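Local coordinates for protein endoglucanase (Clostridium thermocellum, PDB 2E4T) that hydrolyses cellulose and xyloglucan as an endo-acting glucanase, this piece being the glycoside hydrolase family 44 part of a longer multidomain enzyme, at residues 215-219 with 272-278; 7-11 with 428-432; 16-20 with 438-443; 307-312 with 452-456. All blocks are in the same frame, centred on the assembly; numbering follows the deposited sequence. Where two conformers were deposited one is given.

Contact 1. Residues 215-219 with 272-278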
loop_
_atom_site.group_PDB
_atom_site.type_symbol
_atom_site.label_atom_id
_atom_site.label_comp_id
_atom_site.label_asym_id
_atom_site.label_seq_id
_atom_site.Cartn_x
_atom_site.Cartn_y
_atom_site.Cartn_z
ATOM N N SER A 215 4.667 3.597 -19.526
ATOM C CA SER A 215 5.321 4.669 -18.798
ATOM C C SER A 215 5.697 5.828 -19.727
ATOM O O SER A 215 5.454 7.011 -19.442
ATOM C CB SER A 215 6.560 4.144 -18.088
ATOM O OG SER A 215 7.158 5.225 -17.405
ATOM N N LYS A 216 6.317 5.505 -20.888
ATOM C CA LYS A 216 6.650 6.550 -21.862
ATOM C C LYS A 216 5.423 7.339 -22.259
ATOM O O LYS A 216 5.463 8.579 -22.358
ATOM C CB LYS A 216 7.311 5.958 -23.103
ATOM C CG LYS A 216 8.709 5.476 -22.891
ATOM C CD LYS A 216 9.198 4.630 -24.078
ATOM C CE LYS A 216 10.619 4.177 -23.969
ATOM N NZ LYS A 216 11.004 3.248 -25.071
ATOM N N ALA A 217 4.322 6.641 -22.542
ATOM C CA ALA A 217 3.128 7.304 -23.005
ATOM C C ALA A 217 2.578 8.278 -21.954
ATOM O O ALA A 217 2.147 9.397 -22.271
ATOM C CB ALA A 217 2.059 6.237 -23.342
ATOM N N VAL A 218 2.547 7.820 -20.697
ATOM C CA VAL A 218 2.049 8.662 -19.602
ATOM C C VAL A 218 2.944 9.880 -19.414
ATOM O O VAL A 218 2.449 11.005 -19.261
ATOM C CB VAL A 218 1.986 7.835 -18.282
ATOM C CG1 VAL A 218 1.682 8.753 -17.084
ATOM C CG2 VAL A 218 0.981 6.737 -18.399
ATOM N N LYS A 219 4.264 9.655 -19.387
ATOM C CA LYS A 219 5.197 10.754 -19.066
ATOM C C LYS A 219 5.272 11.800 -20.167
ATOM O O LYS A 219 5.673 12.926 -19.879
ATOM C CB LYS A 219 6.546 10.192 -18.674
ATOM C CG LYS A 219 6.393 9.513 -17.287
ATOM C CD LYS A 219 7.678 8.919 -16.794
ATOM C CE LYS A 219 7.570 8.407 -15.405
ATOM N NZ LYS A 219 7.906 9.256 -14.313
ATOM N N GLU A 272 16.160 5.647 -22.781
ATOM C CA GLU A 272 15.227 6.691 -23.088
ATOM C C GLU A 272 15.718 8.086 -22.662
ATOM O O GLU A 272 15.379 9.111 -23.258
ATOM C CB GLU A 272 13.860 6.429 -22.411
ATOM C CG GLU A 272 12.808 7.452 -22.592
ATOM C CD GLU A 272 12.321 7.632 -24.019
ATOM O OE1 GLU A 272 12.557 6.777 -24.897
ATOM O OE2 GLU A 272 11.693 8.681 -24.298
ATOM N N GLY A 273 16.485 8.134 -21.566
ATOM C CA GLY A 273 16.996 9.357 -20.987
ATOM C C GLY A 273 16.154 9.969 -19.889
ATOM O O GLY A 273 16.350 11.133 -19.547
ATOM N N LYS A 274 15.231 9.182 -19.304
ATOM C CA LYS A 274 14.506 9.656 -18.139
ATOM C C LYS A 274 13.993 8.448 -17.361
ATOM O O LYS A 274 13.851 7.362 -17.916
ATOM C CB LYS A 274 13.316 10.534 -18.481
ATOM C CG LYS A 274 12.256 9.874 -19.216
ATOM C CD LYS A 274 11.444 11.044 -19.734
ATOM C CE LYS A 274 10.315 10.465 -20.470
ATOM N NZ LYS A 274 9.631 11.465 -21.397
ATOM N N ARG A 275 13.689 8.668 -16.078
ATOM C CA ARG A 275 13.213 7.605 -15.238
ATOM C C ARG A 275 11.833 7.136 -15.689
ATOM O O ARG A 275 10.885 7.940 -15.772
ATOM C CB ARG A 275 13.156 8.109 -13.796
ATOM C CG ARG A 275 12.498 7.119 -12.835
ATOM C CD ARG A 275 12.649 7.600 -11.355
ATOM N NE ARG A 275 14.014 7.447 -10.854
ATOM C CZ ARG A 275 14.478 6.324 -10.294
ATOM N NH1 ARG A 275 13.720 5.200 -10.253
ATOM N NH2 ARG A 275 15.706 6.334 -9.761
ATOM N N LEU A 276 11.680 5.821 -15.899
ATOM C CA LEU A 276 10.406 5.270 -16.344
ATOM C C LEU A 276 9.717 4.453 -15.253
ATOM O O LEU A 276 8.525 4.111 -15.400
ATOM C CB LEU A 276 10.581 4.382 -17.600
ATOM C CG LEU A 276 11.084 5.171 -18.805
ATOM C CD1 LEU A 276 11.294 4.201 -19.967
ATOM C CD2 LEU A 276 10.126 6.270 -19.236
ATOM N N LEU A 277 10.423 4.081 -14.182
ATOM C CA LEU A 277 9.809 3.419 -13.031
ATOM C C LEU A 277 10.112 4.308 -11.825
ATOM O O LEU A 277 11.288 4.486 -11.492
ATOM C CB LEU A 277 10.411 2.050 -12.780
ATOM C CG LEU A 277 9.873 1.301 -11.559
ATOM C CD1 LEU A 277 8.390 0.930 -11.719
ATOM C CD2 LEU A 277 10.725 0.135 -11.206
ATOM N N ASP A 278 9.062 4.834 -11.187
ATOM C CA ASP A 278 9.273 5.646 -9.994
ATOM C C ASP A 278 9.167 4.834 -8.710
ATOM O O ASP A 278 9.890 5.126 -7.732
ATOM C CB ASP A 278 8.295 6.809 -9.963
ATOM C CG ASP A 278 8.549 7.739 -11.121
ATOM O OD1 ASP A 278 9.493 8.569 -11.002
ATOM O OD2 ASP A 278 7.838 7.617 -12.148
HETATM O O HOH W 1 8.085 9.529 -22.454
HETATM O O HOH W 2 13.827 4.685 -25.543
HETATM O O HOH W 3 10.505 10.628 -15.352
HETATM O O HOH W 4 8.486 13.279 -19.663
#

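Contact 2. Residues 7-11 with 428-432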
loop_
_atom_site.group_PDB
_atom_site.type_symbol
_atom_site.label_atom_id
_atom_site.label_comp_id
_atom_site.label_asym_id
_atom_site.label_seq_id
_atom_site.Cartn_x
_atom_site.Cartn_y
_atom_site.Cartn_z
ATOM N N ALA A 7 6.689 -8.851 37.399
ATOM C CA ALA A 7 6.305 -7.819 36.364
ATOM C C ALA A 7 7.272 -7.872 35.180
ATOM O O ALA A 7 8.483 -8.046 35.364
ATOM C CB ALA A 7 6.338 -6.418 36.924
ATOM N N LYS A 8 6.741 -7.625 33.994
ATOM C CA LYS A 8 7.547 -7.550 32.771
ATOM C C LYS A 8 7.990 -6.117 32.611
ATOM O O LYS A 8 7.146 -5.219 32.586
ATOM C CB LYS A 8 6.686 -8.013 31.592
ATOM C CG LYS A 8 7.377 -7.935 30.230
ATOM C CD LYS A 8 8.662 -8.756 30.162
ATOM C CE LYS A 8 9.264 -8.697 28.779
ATOM N NZ LYS A 8 10.577 -9.352 28.677
ATOM N N VAL A 9 9.301 -5.945 32.458
ATOM C CA VAL A 9 9.948 -4.610 32.419
ATOM C C VAL A 9 10.815 -4.485 31.170
ATOM O O VAL A 9 11.629 -5.357 30.872
ATOM C CB VAL A 9 10.835 -4.396 33.656
ATOM C CG1 VAL A 9 11.449 -3.043 33.574
ATOM C CG2 VAL A 9 9.985 -4.457 34.929
ATOM N N VAL A 10 10.595 -3.426 30.402
ATOM C CA VAL A 10 11.227 -3.216 29.111
ATOM C C VAL A 10 11.816 -1.816 29.083
ATOM O O VAL A 10 11.146 -0.879 29.498
ATOM C CB VAL A 10 10.177 -3.388 27.991
ATOM C CG1 VAL A 10 10.748 -3.010 26.614
ATOM C CG2 VAL A 10 9.629 -4.812 28.023
ATOM N N ASP A 11 13.059 -1.704 28.591
ATOM C CA ASP A 11 13.687 -0.409 28.460
ATOM C C ASP A 11 13.493 0.133 27.034
ATOM O O ASP A 11 13.700 -0.602 26.058
ATOM C CB ASP A 11 15.178 -0.527 28.705
ATOM C CG ASP A 11 15.493 -0.946 30.131
ATOM O OD1 ASP A 11 14.746 -0.565 31.046
ATOM O OD2 ASP A 11 16.460 -1.674 30.362
ATOM N N ASP A 428 12.976 -5.383 24.149
ATOM C CA ASP A 428 12.233 -6.646 23.941
ATOM C C ASP A 428 11.302 -6.463 22.745
ATOM O O ASP A 428 10.179 -5.954 22.864
ATOM C CB ASP A 428 11.472 -7.071 25.178
ATOM C CG ASP A 428 10.819 -8.449 25.009
ATOM O OD1 ASP A 428 10.553 -8.865 23.861
ATOM O OD2 ASP A 428 10.560 -9.119 26.043
ATOM N N ILE A 429 11.775 -6.891 21.578
ATOM C CA ILE A 429 11.045 -6.730 20.336
ATOM C C ILE A 429 9.914 -7.715 20.168
ATOM O O ILE A 429 9.133 -7.565 19.201
ATOM C CB ILE A 429 12.004 -6.807 19.102
ATOM C CG1 ILE A 429 12.567 -8.212 18.908
ATOM C CG2 ILE A 429 13.068 -5.732 19.163
ATOM C CD1 ILE A 429 13.503 -8.368 17.701
ATOM N N GLU A 430 9.825 -8.726 21.037
ATOM C CA GLU A 430 8.729 -9.684 20.996
ATOM C C GLU A 430 7.503 -9.156 21.754
ATOM O O GLU A 430 6.386 -9.195 21.256
ATOM C CB GLU A 430 9.196 -11.005 21.585
ATOM C CG GLU A 430 8.145 -12.068 21.471
ATOM C CD GLU A 430 8.539 -13.337 22.174
ATOM O OE1 GLU A 430 9.192 -13.277 23.254
ATOM O OE2 GLU A 430 8.220 -14.417 21.643
ATOM N N VAL A 431 7.716 -8.577 22.948
ATOM C CA VAL A 431 6.600 -8.120 23.734
ATOM C C VAL A 431 6.162 -6.719 23.373
ATOM O O VAL A 431 5.062 -6.307 23.780
ATOM C CB VAL A 431 6.913 -8.202 25.270
ATOM C CG1 VAL A 431 7.768 -7.025 25.711
ATOM C CG2 VAL A 431 5.663 -8.278 26.074
ATOM N N SER A 432 6.988 -5.969 22.642
ATOM C CA SER A 432 6.694 -4.572 22.387
ATOM C C SER A 432 7.207 -4.121 21.069
ATOM O O SER A 432 8.082 -4.751 20.472
ATOM C CB SER A 432 7.283 -3.693 23.509
ATOM O OG SER A 432 8.713 -3.637 23.452
#

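Contact 3. Residues 16-20 with 438-443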
loop_
_atom_site.group_PDB
_atom_site.type_symbol
_atom_site.label_atom_id
_atom_site.label_comp_id
_atom_site.label_asym_id
_atom_site.label_seq_id
_atom_site.Cartn_x
_atom_site.Cartn_y
_atom_site.Cartn_z
ATOM N N THR A 16 16.752 11.730 20.030
ATOM C CA THR A 16 16.080 12.559 19.026
ATOM C C THR A 16 17.040 13.158 18.005
ATOM O O THR A 16 16.566 13.673 16.993
ATOM C CB THR A 16 15.257 13.678 19.649
ATOM O OG1 THR A 16 16.155 14.579 20.278
ATOM C CG2 THR A 16 14.280 13.170 20.650
ATOM N N SER A 17 18.352 13.091 18.260
ATOM C CA SER A 17 19.320 13.612 17.307
ATOM C C SER A 17 19.826 12.567 16.335
ATOM O O SER A 17 20.584 12.913 15.417
ATOM C CB SER A 17 20.502 14.256 18.028
ATOM O OG SER A 17 21.354 13.229 18.566
ATOM N N ALA A 18 19.496 11.275 16.559
ATOM C CA ALA A 18 20.142 10.182 15.874
ATOM C C ALA A 18 19.187 9.532 14.867
ATOM O O ALA A 18 17.969 9.387 15.093
ATOM C CB ALA A 18 20.594 9.123 16.850
ATOM N N GLU A 19 19.783 9.092 13.755
ATOM C CA GLU A 19 19.070 8.287 12.765
ATOM C C GLU A 19 17.865 9.041 12.205
ATOM O O GLU A 19 16.894 8.407 11.784
ATOM C CB GLU A 19 18.723 6.899 13.242
ATOM C CG GLU A 19 20.007 6.173 13.701
ATOM C CD GLU A 19 19.776 4.812 14.319
ATOM O OE1 GLU A 19 18.648 4.278 14.344
ATOM O OE2 GLU A 19 20.754 4.230 14.831
ATOM N N ARG A 20 17.959 10.354 12.089
ATOM C CA ARG A 20 16.820 11.106 11.587
ATOM C C ARG A 20 16.595 10.790 10.113
ATOM O O ARG A 20 17.537 10.814 9.315
ATOM C CB ARG A 20 17.001 12.615 11.740
ATOM C CG ARG A 20 17.014 13.094 13.193
ATOM C CD ARG A 20 17.032 14.630 13.258
ATOM N NE ARG A 20 16.920 15.075 14.643
ATOM C CZ ARG A 20 16.674 16.325 14.981
ATOM N NH1 ARG A 20 16.627 17.289 14.098
ATOM N NH2 ARG A 20 16.474 16.592 16.296
ATOM N N ILE A 438 9.713 13.226 15.258
ATOM C CA ILE A 438 9.618 14.675 15.495
ATOM C C ILE A 438 9.002 15.301 14.238
ATOM O O ILE A 438 8.701 14.630 13.254
ATOM C CB ILE A 438 10.999 15.272 15.857
ATOM C CG1 ILE A 438 11.973 15.148 14.684
ATOM C CG2 ILE A 438 11.496 14.626 17.145
ATOM C CD1 ILE A 438 13.352 15.789 14.960
ATOM N N VAL A 439 8.834 16.637 14.265
ATOM C CA VAL A 439 8.237 17.369 13.171
ATOM C C VAL A 439 9.343 18.142 12.459
ATOM O O VAL A 439 9.964 19.040 13.056
ATOM C CB VAL A 439 7.145 18.298 13.650
ATOM C CG1 VAL A 439 6.520 19.074 12.476
ATOM C CG2 VAL A 439 6.081 17.506 14.435
ATOM N N GLY A 440 9.609 17.800 11.204
ATOM C CA GLY A 440 10.683 18.478 10.484
ATOM C C GLY A 440 12.003 18.201 11.139
ATOM O O GLY A 440 12.372 17.031 11.339
ATOM N N GLU A 441 12.707 19.287 11.459
ATOM C CA GLU A 441 13.988 19.181 12.117
ATOM C C GLU A 441 13.903 19.532 13.619
ATOM O O GLU A 441 14.956 19.718 14.274
ATOM C CB GLU A 441 15.037 20.129 11.447
ATOM C CG GLU A 441 14.863 20.229 9.943
ATOM C CD GLU A 441 14.904 18.926 9.155
ATOM O OE1 GLU A 441 15.615 17.982 9.535
ATOM O OE2 GLU A 441 14.251 18.879 8.075
ATOM N N ASP A 442 12.685 19.668 14.142
ATOM C CA ASP A 442 12.442 20.289 15.445
ATOM C C ASP A 442 11.992 19.248 16.450
ATOM O O ASP A 442 10.938 18.632 16.242
ATOM C CB ASP A 442 11.356 21.361 15.264
ATOM C CG ASP A 442 11.334 22.327 16.449
ATOM O OD1 ASP A 442 11.627 21.873 17.584
ATOM O OD2 ASP A 442 11.033 23.528 16.286
ATOM N N ASP A 443 12.777 19.012 17.510
ATOM C CA ASP A 443 12.423 18.013 18.519
ATOM C C ASP A 443 11.610 18.602 19.685
ATOM O O ASP A 443 11.419 17.935 20.707
ATOM C CB ASP A 443 13.614 17.189 18.974
ATOM C CG ASP A 443 14.625 17.950 19.678
ATOM O OD1 ASP A 443 14.441 19.155 19.909
ATOM O OD2 ASP A 443 15.652 17.308 20.048
HETATM O O HOH W 5 17.283 17.519 11.432
HETATM O O HOH W 6 15.673 19.366 16.962
#

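Contact 4. Residues 307-312 with 452-456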
loop_
_atom_site.group_PDB
_atom_site.type_symbol
_atom_site.label_atom_id
_atom_site.label_comp_id
_atom_site.label_asym_id
_atom_site.label_seq_id
_atom_site.Cartn_x
_atom_site.Cartn_y
_atom_site.Cartn_z
ATOM N N ASN A 307 -4.093 -15.138 16.900
ATOM C CA ASN A 307 -3.962 -13.720 17.294
ATOM C C ASN A 307 -2.522 -13.394 17.725
ATOM O O ASN A 307 -1.998 -12.306 17.379
ATOM C CB ASN A 307 -4.920 -13.420 18.415
ATOM C CG ASN A 307 -6.376 -13.585 18.023
ATOM O OD1 ASN A 307 -6.731 -13.541 16.818
ATOM N ND2 ASN A 307 -7.251 -13.730 19.032
ATOM N N LYS A 308 -1.880 -14.318 18.462
ATOM C CA LYS A 308 -0.493 -14.096 18.887
ATOM C C LYS A 308 0.425 -14.052 17.658
ATOM O O LYS A 308 1.354 -13.233 17.614
ATOM C CB LYS A 308 -0.071 -15.153 19.886
ATOM C CG LYS A 308 -0.705 -14.945 21.227
ATOM C CD LYS A 308 -0.334 -16.052 22.208
ATOM C CE LYS A 308 -0.901 -15.726 23.609
ATOM N NZ LYS A 308 -0.648 -16.853 24.530
ATOM N N ALA A 309 0.201 -14.935 16.669
ATOM C CA ALA A 309 1.028 -14.922 15.476
ATOM C C ALA A 309 0.812 -13.615 14.702
ATOM O O ALA A 309 1.750 -13.098 14.082
ATOM C CB ALA A 309 0.704 -16.121 14.583
ATOM N N ARG A 310 -0.426 -13.092 14.689
ATOM C CA ARG A 310 -0.688 -11.817 14.006
ATOM C C ARG A 310 0.159 -10.697 14.599
ATOM O O ARG A 310 0.683 -9.841 13.892
ATOM C CB ARG A 310 -2.191 -11.488 14.070
ATOM C CG ARG A 310 -2.530 -10.203 13.342
ATOM C CD ARG A 310 -4.023 -9.909 13.314
ATOM N NE ARG A 310 -4.769 -10.986 12.711
ATOM C CZ ARG A 310 -5.481 -11.913 13.378
ATOM N NH1 ARG A 310 -5.696 -11.798 14.708
ATOM N NH2 ARG A 310 -5.988 -12.969 12.721
ATOM N N LEU A 311 0.272 -10.693 15.955
ATOM C CA LEU A 311 1.064 -9.666 16.612
ATOM C C LEU A 311 2.531 -9.715 16.219
ATOM O O LEU A 311 3.177 -8.652 16.177
ATOM C CB LEU A 311 0.938 -9.795 18.137
ATOM C CG LEU A 311 -0.434 -9.456 18.701
ATOM C CD1 LEU A 311 -0.491 -9.879 20.182
ATOM C CD2 LEU A 311 -0.769 -7.983 18.542
ATOM N N GLN A 312 3.086 -10.911 15.975
ATOM C CA GLN A 312 4.494 -11.029 15.637
ATOM C C GLN A 312 4.760 -10.901 14.127
ATOM O O GLN A 312 5.897 -10.586 13.740
ATOM C CB GLN A 312 5.077 -12.363 16.134
ATOM C CG GLN A 312 4.934 -12.541 17.646
ATOM C CD GLN A 312 5.563 -11.413 18.445
ATOM O OE1 GLN A 312 6.575 -10.808 18.077
ATOM N NE2 GLN A 312 4.951 -11.100 19.582
ATOM N N ASN A 452 2.026 -2.505 23.278
ATOM C CA ASN A 452 2.222 -3.619 24.208
ATOM C C ASN A 452 1.555 -4.854 23.637
ATOM O O ASN A 452 0.304 -4.927 23.602
ATOM C CB ASN A 452 1.679 -3.299 25.580
ATOM C CG ASN A 452 2.057 -4.377 26.575
ATOM O OD1 ASN A 452 2.997 -5.135 26.331
ATOM N ND2 ASN A 452 1.356 -4.424 27.717
ATOM N N LYS A 453 2.380 -5.796 23.162
ATOM C CA LYS A 453 1.919 -7.052 22.587
ATOM C C LYS A 453 1.706 -8.143 23.651
ATOM O O LYS A 453 1.286 -9.241 23.320
ATOM C CB LYS A 453 2.880 -7.534 21.511
ATOM C CG LYS A 453 2.991 -6.589 20.345
ATOM C CD LYS A 453 3.949 -7.116 19.264
ATOM C CE LYS A 453 5.402 -6.837 19.507
ATOM N NZ LYS A 453 6.332 -7.672 18.634
ATOM N N ASN A 454 2.010 -7.836 24.927
ATOM C CA ASN A 454 1.795 -8.813 25.974
ATOM C C ASN A 454 0.299 -9.155 26.007
ATOM O O ASN A 454 -0.541 -8.246 26.123
ATOM C CB ASN A 454 2.267 -8.172 27.313
ATOM C CG ASN A 454 2.578 -9.139 28.368
ATOM O OD1 ASN A 454 1.972 -10.222 28.421
ATOM N ND2 ASN A 454 3.454 -8.697 29.314
ATOM N N TYR A 455 -0.020 -10.448 25.929
ATOM C CA TYR A 455 -1.421 -10.829 25.754
ATOM C C TYR A 455 -2.201 -10.719 27.012
ATOM O O TYR A 455 -3.420 -10.380 26.976
ATOM C CB TYR A 455 -1.535 -12.249 25.147
ATOM C CG TYR A 455 -2.754 -12.404 24.243
ATOM C CD1 TYR A 455 -2.616 -12.203 22.837
ATOM C CD2 TYR A 455 -4.074 -12.626 24.750
ATOM C CE1 TYR A 455 -3.692 -12.279 22.011
ATOM C CE2 TYR A 455 -5.169 -12.719 23.867
ATOM C CZ TYR A 455 -4.957 -12.526 22.508
ATOM O OH TYR A 455 -6.037 -12.528 21.642
ATOM N N ASP A 456 -1.547 -11.044 28.117
ATOM C CA ASP A 456 -2.378 -11.177 29.337
ATOM C C ASP A 456 -1.683 -10.641 30.573
ATOM O O ASP A 456 -2.052 -11.049 31.663
ATOM C CB ASP A 456 -2.792 -12.613 29.582
ATOM C CG ASP A 456 -1.661 -13.498 29.378
ATOM O OD1 ASP A 456 -0.575 -13.059 29.826
ATOM O OD2 ASP A 456 -1.800 -14.523 28.671
#

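Contact 1. Residues 215-219 with 272-278
K219 dominates this meeting of a helix with the loop that follows helix 257-272. Its chain starts m and runs extended through chi2 and chi3, then turns at chi4 (-92°) so that NZ lies 2.7 Å from D278 OD2 in a hydrogen-bonded salt bridge. A225 O is a further partner of NZ, and I227 N also bonds OD2. On the way K219 CE passes 3.4 Å from R275 O, and water 3 joins NZ to that same carbonyl. One helical turn back, S215 uses its t rotamer to donate OG to L276 O at 2.7 Å. Both segments belong to the TIM barrel: helix 204-221 leads into strand 226-232, and residues 273-278 connect helix 257-272 to the neighbouring parallel strand 279-284, so the contact lies at the N-terminal end of the strands. Positive phi at G273 takes the chain out of the helix. L276 CD2 comes within 4.0 Å of K216 CG, supplying an apolar patch amid the polar groups. The almost fully extended K216 brings NZ near E272, but the salt bridge is long (NZ to OE1 3.9 Å) and water 2 bonds to both of these atoms. K274, p at chi1 and extended beyond, brings NZ to waters 1 and 4, which donate to the backbone oxygens of K216 and K219.

Contact 2. Residues 7-11 with 428-432
A salt bridge beside a small apolar contact joins the N-terminal strand of the beta domain to a loop at the end of two neighbouring inner strands of the same sheet. Strand 8-22 runs antiparallel to strand 420-426, and residues 428-432 form the link from that strand to 432-439. K8 NZ donates to D428 OD2 at 2.6 Å, the closest approach of the two segments. Next to it, V10 CG2 packs on V431 CG1 at 3.7 Å and on D428 CB at 4.1 Å, while K8 CE lies 3.8 Å from V431 CG1, so the last methylene of the lysine also touches the valine. V9 and D11 point away, as expected of a strand. V10 is further enclosed by T426 and T459. In the loop, D428 OD1 accepts from E430 N at 2.9 Å, an Asx turn, and from V431 N at 3.0 Å. The two carboxylate oxygens thus have separate tasks: OD1 holds the loop's own backbone, OD2 pairs with a charge from the strand, and one aspartate couples the shape of the turn to the position of residue 8.

Contact 3. Residues 16-20 with 438-443
Neither segment is a plain strand. Residues 16-20 interrupt strand 8-22, with E19 at left-handed helical angles (60/33), whereas residues 438-443 form the tip of a beta-hairpin: a type II' turn from V439 to D442, with G440 at positive phi and D442 N bonded to V439 O at 3.0 Å. T16 and D443 come closest, CA to CA 6.6 Å, and T16 OG1 donates to D443 OD2 at 2.8 Å. R20 folds back over its own segment, NE and NH2 both bonding T16 O (2.8 and 3.0 Å), and reaches across to give NH1 to E441 O at 3.0 Å. I438 CD1 lies over one face of the guanidinium, 3.4 Å from R20 CZ. NH2 is only a long salt-bridge partner of D443 OD2, at 3.9 Å, but water 6 ties it to E441 O and D443 N; water 5 links NH1 to E441 OE1. In the sheet, strand 420-426 lies between strands 8-22 and 432-439, bonding A18 through K423 and I438 through T420, while on strand 442-452 L446 packs against both T16 and I438.

Contact 4. Residues 307-312 with 452-456
Y455 and K453 carry most of the loop's share of this interface, and L311 has the largest share on the helix. Y455, with the largest buried area, extends its ring along the side of helix 304-312. Its OH accepts from N307 ND2 at 3.1 Å, and K308 CG and L311 CD1 approach its CD1 at 3.7 and 4.1 Å. N307 is held in turn by R310, whose NH1 bonds N307 OD1 at 2.9 Å. L311 points toward the loop, one turn along from N307; its carbonyl O lies 3.5 Å from K453 CD and its CB 4.2 Å from the same carbon. The lysine's aliphatic chain therefore lies along the C-terminal end of the helix. The contact spans two domains: the helix belongs to the TIM barrel, between strands 279-284 and 354-360, whereas residues 453-456 lie in the connection between strands 442-452 and 459-466 of the beta domain. I372 and T369 of helix 368-384 back L311. Q312 NE2 bonds E430 O. The domain junction thus combines hydrocarbon packing with hydrogen bonds from amides and a lysine, the K453 ammonium bonding to the I429 carbonyl and weakly to the Q312 amide oxygen (NZ to OE1 3.2 Å).

How the contacts relate
Contacts 2 and 4 meet directly, with centres 12 Å apart: V431 O lies 2.8 Å from K453 N, and I429 O 2.9 Å from K453 NZ, so the loop facing the N-terminal strand also bonds to the loop that faces the barrel helix. Contact 3 shares strand 8-22 with contact 2, but their centres are about 25 Å apart, and the centre of contact 3 is about 30 Å from that of contact 4. Contact 1 stands apart in the barrel, its centre about 47 Å from contact 2 and 44 Å from contact 4, both across the chain's centre, and 34 Å from contact 3. All four are away from the zinc site of D35, A395 and E401 and from the calcium site.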